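Local atomic coordinates of uncharacterized protein (Pseudomonas aeruginosa PAO1, PDB entry 4R1D), a protein that binds calcium and probably acts as a lipase effector of the H2 type VI secretion system, an alpha/beta hydrolase held in complex with the protein Tli4. Residues A[180-185]-A[429-434]; A[531-536]-A[541-546]. All coordinates share one frame; numbering follows the deposited sequence.

How the contacts relate
Both contacts lie on one side of the chain's centre, where the parallel sheet of the alpha/beta hydrolase core meets its last loop and last helix; the centres of contacts 1 and 2 are about 12 Å apart. Segment 429-434, the end of strand 427-432 and the residues after it, is the bridge. D434 OD2 of contact 1 probably hydrogen-bonds to G532 N of contact 2 (2.7 Å), and Y431 O probably does so with Y533 OH (3.2 Å). H430 packs against helix 542-556, with NE2 3.5 Å from A544 CB. Neither contact touches the calcium site (E152, D156, F202, D203). Segment 531-536, however, carries H535, hydrogen-bonded through NE2 to S256 OG and through ND1 to D497 OD2, an arrangement consistent with the catalytic triad of this fold.

Contact 1: A[180-185]-A[429-434]; sequences GEEQGK and AHYGAD
The phenol ring of Y431 is met by E182 at its edge: OE2 lies near the ring plane, and the carboxylate and ring planes are 23° apart. Y431 stands on strand 427-432 of the central parallel sheet of an alpha/beta hydrolase fold, and E182 on a loop whose backbone (G180, E182) is hydrogen-bonded to R518 and S516 of strand 515-519. The two side chains, crossing at about a right angle, join that loop to the strand one further in. Y431 OH donates to E182 OE2 at 2.6 Å, a short bond reaching the carboxylate on its syn side and 16° out of its plane. E182 OE2 is 3.3 Å from Y431 CE1, so it comes to the hydroxyl from the CE1 side. Beyond a CG set between the backbone N and carbonyl carbon (chi1 68°), the E182 chain is extended, which carries the carboxylate to the tyrosine. Both ends of the bond have second partners: E182 OE2 meets S516 OG, and Y431 OH meets R518 NH1, whose charge may polarise the hydroxyl. The loop's turn is held by the neighbouring carboxylate, E181 OE2 accepting from Q183 N at 2.9 Å and E181 OE1 from G184 N at 2.8 Å.

Contact 2: A[531-536]-A[541-546]; sequences RGYEHQ and DARAQW
R543, at the start of helix 542-556, is hydrogen-bonded to the backbone O of R531 in the preceding loop. The distance from R543 NH2 to R531 O is 2.8 Å; R531 O lies in the guanidinium plane, while NH2 stands above the carbonyl plane, 41° out of it. A second hydrogen bond, within 541-546, caps the helix: D541 is the N-cap, and its OD1 takes R543 N at 2.8 Å. The salt bridge is a separate bond inside the same segment. R543 grips D541 side-on, NE reaching OD1 at 2.9 Å, almost straight at 178° and from the face opposite to that used by R543 N, and NH2 reaching OD2 at 3.0 Å. A bend in the arginine chain at chi3 folds the guanidinium back to D541. Packing comes from Y533, which lies crosswise to D541, its CD2 3.4 Å from D541 CG with ring and carboxylate planes 56° apart, while its hydroxyl bonds H519 ND1. With NH1 bonded to K530 O and N528 OD1, R543 has an acceptor for each of its five side-chain N-H groups. Such a buried, fully paired guanidinium probably stays charged and favours an ionised D541, and its bonds to the R531 and K530 carbonyls join the loop to the helix start.

Contact 1: A[180-185]-A[429-434]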
# COMPACT_ATOMS: atom_id res chain seq x y z
N GLY A 180 -7.88 -30.57 -6.88
CA GLY A 180 -7.76 -30.31 -5.46
C GLY A 180 -9.01 -29.76 -4.79
O GLY A 180 -8.95 -29.30 -3.66
N GLU A 181 -10.16 -29.81 -5.47
CA GLU A 181 -11.41 -29.31 -4.89
C GLU A 181 -11.81 -30.17 -3.69
O GLU A 181 -11.81 -31.39 -3.79
CB GLU A 181 -12.53 -29.28 -5.93
CG GLU A 181 -13.61 -28.22 -5.67
CD GLU A 181 -14.44 -28.50 -4.45
OE1 GLU A 181 -14.99 -29.62 -4.37
OE2 GLU A 181 -14.55 -27.61 -3.57
N GLU A 182 -12.14 -29.52 -2.58
CA GLU A 182 -12.33 -30.23 -1.31
C GLU A 182 -13.75 -30.22 -0.72
O GLU A 182 -14.02 -30.97 0.21
CB GLU A 182 -11.35 -29.71 -0.25
CG GLU A 182 -11.61 -28.25 0.20
CD GLU A 182 -10.49 -27.70 1.07
OE1 GLU A 182 -9.92 -28.47 1.86
OE2 GLU A 182 -10.16 -26.50 0.94
N GLN A 183 -14.64 -29.38 -1.24
CA GLN A 183 -16.00 -29.30 -0.69
C GLN A 183 -16.86 -30.44 -1.23
O GLN A 183 -17.74 -30.95 -0.54
CB GLN A 183 -16.66 -27.95 -1.00
CG GLN A 183 -15.85 -26.73 -0.55
CD GLN A 183 -15.66 -26.63 0.96
OE1 GLN A 183 -14.92 -27.41 1.57
NE2 GLN A 183 -16.34 -25.67 1.57
N GLY A 184 -16.62 -30.84 -2.48
CA GLY A 184 -17.27 -31.99 -3.06
C GLY A 184 -18.66 -31.72 -3.60
O GLY A 184 -19.40 -32.65 -3.91
N LYS A 185 -19.01 -30.45 -3.71
CA LYS A 185 -20.35 -30.07 -4.15
C LYS A 185 -20.40 -29.80 -5.66
O LYS A 185 -21.28 -30.28 -6.36
CB LYS A 185 -20.87 -28.87 -3.34
CG LYS A 185 -21.01 -29.18 -1.83
CD LYS A 185 -21.43 -27.96 -0.99
CE LYS A 185 -20.33 -26.91 -0.88
NZ LYS A 185 -20.61 -25.85 0.16
N ALA A 429 -12.93 -20.55 -4.26
CA ALA A 429 -11.66 -20.15 -3.69
C ALA A 429 -10.57 -21.17 -4.01
O ALA A 429 -10.84 -22.37 -4.08
CB ALA A 429 -11.81 -20.01 -2.18
N HIS A 430 -9.34 -20.71 -4.21
CA HIS A 430 -8.19 -21.61 -4.30
C HIS A 430 -7.04 -21.06 -3.45
O HIS A 430 -6.94 -19.85 -3.23
CB HIS A 430 -7.76 -21.87 -5.76
CG HIS A 430 -7.27 -20.64 -6.46
ND1 HIS A 430 -8.11 -19.80 -7.16
CD2 HIS A 430 -6.03 -20.09 -6.54
CE1 HIS A 430 -7.41 -18.79 -7.65
NE2 HIS A 430 -6.15 -18.94 -7.29
N TYR A 431 -6.18 -21.93 -2.96
CA TYR A 431 -5.10 -21.48 -2.10
C TYR A 431 -3.96 -22.50 -2.10
O TYR A 431 -4.15 -23.65 -2.50
CB TYR A 431 -5.62 -21.24 -0.67
CG TYR A 431 -6.21 -22.47 -0.01
CD1 TYR A 431 -7.45 -22.96 -0.40
CD2 TYR A 431 -5.52 -23.13 1.00
CE1 TYR A 431 -7.99 -24.10 0.20
CE2 TYR A 431 -6.06 -24.25 1.61
CZ TYR A 431 -7.29 -24.73 1.21
OH TYR A 431 -7.82 -25.85 1.82
N GLY A 432 -2.78 -22.06 -1.68
CA GLY A 432 -1.60 -22.90 -1.61
C GLY A 432 -1.44 -23.49 -0.23
O GLY A 432 -1.35 -22.76 0.77
N ALA A 433 -1.41 -24.81 -0.16
CA ALA A 433 -1.29 -25.52 1.10
C ALA A 433 -0.19 -26.55 0.96
O ALA A 433 -0.44 -27.69 0.57
CB ALA A 433 -2.59 -26.19 1.44
N ASP A 434 1.04 -26.14 1.26
CA ASP A 434 2.18 -27.00 1.00
C ASP A 434 3.13 -26.97 2.16
O ASP A 434 3.54 -25.90 2.62
CB ASP A 434 2.89 -26.57 -0.27
CG ASP A 434 3.79 -27.65 -0.84
OD1 ASP A 434 4.86 -27.90 -0.25
OD2 ASP A 434 3.43 -28.25 -1.87

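Contact 2: A[531-536]-A[541-546]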
# COMPACT_ATOMS: atom_id res chain seq x y z
N ARG A 531 4.59 -29.19 -6.61
CA ARG A 531 4.76 -28.45 -5.36
C ARG A 531 3.82 -27.25 -5.38
O ARG A 531 3.63 -26.63 -6.43
CB ARG A 531 6.21 -27.95 -5.24
CG ARG A 531 6.53 -27.17 -3.96
CD ARG A 531 7.88 -26.46 -4.08
NE ARG A 531 8.34 -25.94 -2.79
CZ ARG A 531 9.25 -24.98 -2.65
NH1 ARG A 531 9.81 -24.42 -3.72
NH2 ARG A 531 9.60 -24.57 -1.43
N GLY A 532 3.21 -26.94 -4.24
CA GLY A 532 2.30 -25.80 -4.14
C GLY A 532 3.01 -24.52 -4.54
O GLY A 532 4.21 -24.37 -4.33
N TYR A 533 2.26 -23.59 -5.12
CA TYR A 533 2.84 -22.35 -5.63
C TYR A 533 3.15 -21.36 -4.52
O TYR A 533 2.70 -21.51 -3.39
CB TYR A 533 1.90 -21.72 -6.67
CG TYR A 533 0.43 -21.80 -6.29
CD1 TYR A 533 -0.10 -20.97 -5.30
CD2 TYR A 533 -0.42 -22.70 -6.92
CE1 TYR A 533 -1.45 -21.04 -4.95
CE2 TYR A 533 -1.76 -22.78 -6.57
CZ TYR A 533 -2.27 -21.96 -5.58
OH TYR A 533 -3.60 -22.04 -5.24
N GLU A 534 3.95 -20.36 -4.85
CA GLU A 534 4.29 -19.28 -3.95
C GLU A 534 3.24 -18.17 -4.09
O GLU A 534 2.68 -17.97 -5.16
CB GLU A 534 5.69 -18.75 -4.30
CG GLU A 534 6.19 -17.59 -3.44
CD GLU A 534 5.72 -16.23 -3.94
OE1 GLU A 534 5.62 -16.05 -5.17
OE2 GLU A 534 5.43 -15.36 -3.09
N HIS A 535 2.99 -17.47 -2.99
CA HIS A 535 1.92 -16.47 -2.91
C HIS A 535 1.94 -15.41 -4.01
O HIS A 535 0.94 -15.20 -4.71
CB HIS A 535 1.98 -15.78 -1.54
CG HIS A 535 0.84 -14.85 -1.27
ND1 HIS A 535 -0.40 -15.30 -0.86
CD2 HIS A 535 0.75 -13.50 -1.33
CE1 HIS A 535 -1.21 -14.26 -0.69
NE2 HIS A 535 -0.54 -13.16 -0.97
N GLN A 536 3.06 -14.72 -4.15
CA GLN A 536 3.13 -13.55 -4.99
C GLN A 536 2.86 -13.91 -6.44
O GLN A 536 2.23 -13.15 -7.17
CB GLN A 536 4.51 -12.92 -4.90
CG GLN A 536 4.65 -11.71 -5.80
CD GLN A 536 3.81 -10.57 -5.30
OE1 GLN A 536 2.70 -10.33 -5.79
NE2 GLN A 536 4.33 -9.85 -4.31
N ASP A 541 0.60 -19.90 -11.85
CA ASP A 541 0.57 -21.37 -11.76
C ASP A 541 -0.69 -21.87 -12.45
O ASP A 541 -1.77 -21.31 -12.26
CB ASP A 541 0.58 -21.81 -10.29
CG ASP A 541 0.62 -23.33 -10.13
OD1 ASP A 541 -0.43 -23.98 -10.29
OD2 ASP A 541 1.70 -23.86 -9.82
N ALA A 542 -0.54 -22.93 -13.24
CA ALA A 542 -1.66 -23.48 -14.02
C ALA A 542 -2.90 -23.79 -13.18
O ALA A 542 -4.02 -23.66 -13.66
CB ALA A 542 -1.21 -24.73 -14.78
N ARG A 543 -2.71 -24.22 -11.94
CA ARG A 543 -3.85 -24.58 -11.10
C ARG A 543 -4.67 -23.36 -10.69
O ARG A 543 -5.90 -23.43 -10.60
CB ARG A 543 -3.38 -25.34 -9.86
CG ARG A 543 -2.83 -26.71 -10.19
CD ARG A 543 -2.06 -27.25 -8.99
NE ARG A 543 -0.82 -26.50 -8.81
CZ ARG A 543 0.16 -26.89 -8.00
NH1 ARG A 543 0.02 -27.99 -7.27
NH2 ARG A 543 1.27 -26.18 -7.91
N ALA A 544 -3.98 -22.25 -10.40
CA ALA A 544 -4.67 -21.02 -10.01
C ALA A 544 -5.47 -20.51 -11.18
O ALA A 544 -6.60 -20.05 -11.02
CB ALA A 544 -3.68 -19.96 -9.53
N GLN A 545 -4.86 -20.57 -12.37
CA GLN A 545 -5.51 -20.15 -13.61
C GLN A 545 -6.73 -21.01 -13.91
O GLN A 545 -7.80 -20.49 -14.27
CB GLN A 545 -4.50 -20.21 -14.77
CG GLN A 545 -3.29 -19.28 -14.55
CD GLN A 545 -2.17 -19.46 -15.55
OE1 GLN A 545 -2.16 -20.41 -16.33
NE2 GLN A 545 -1.20 -18.54 -15.53
N TRP A 546 -6.57 -22.32 -13.77
CA TRP A 546 -7.68 -23.26 -13.98
C TRP A 546 -8.81 -22.91 -13.03
O TRP A 546 -9.96 -22.80 -13.44
CB TRP A 546 -7.22 -24.70 -13.70
CG TRP A 546 -8.23 -25.72 -14.17
CD1 TRP A 546 -8.23 -26.37 -15.38
CD2 TRP A 546 -9.39 -26.19 -13.46
NE1 TRP A 546 -9.31 -27.22 -15.45
CE2 TRP A 546 -10.04 -27.12 -14.30
CE3 TRP A 546 -9.94 -25.92 -12.20
CZ2 TRP A 546 -11.22 -27.77 -13.91
CZ3 TRP A 546 -11.10 -26.56 -11.82
CH2 TRP A 546 -11.72 -27.49 -12.68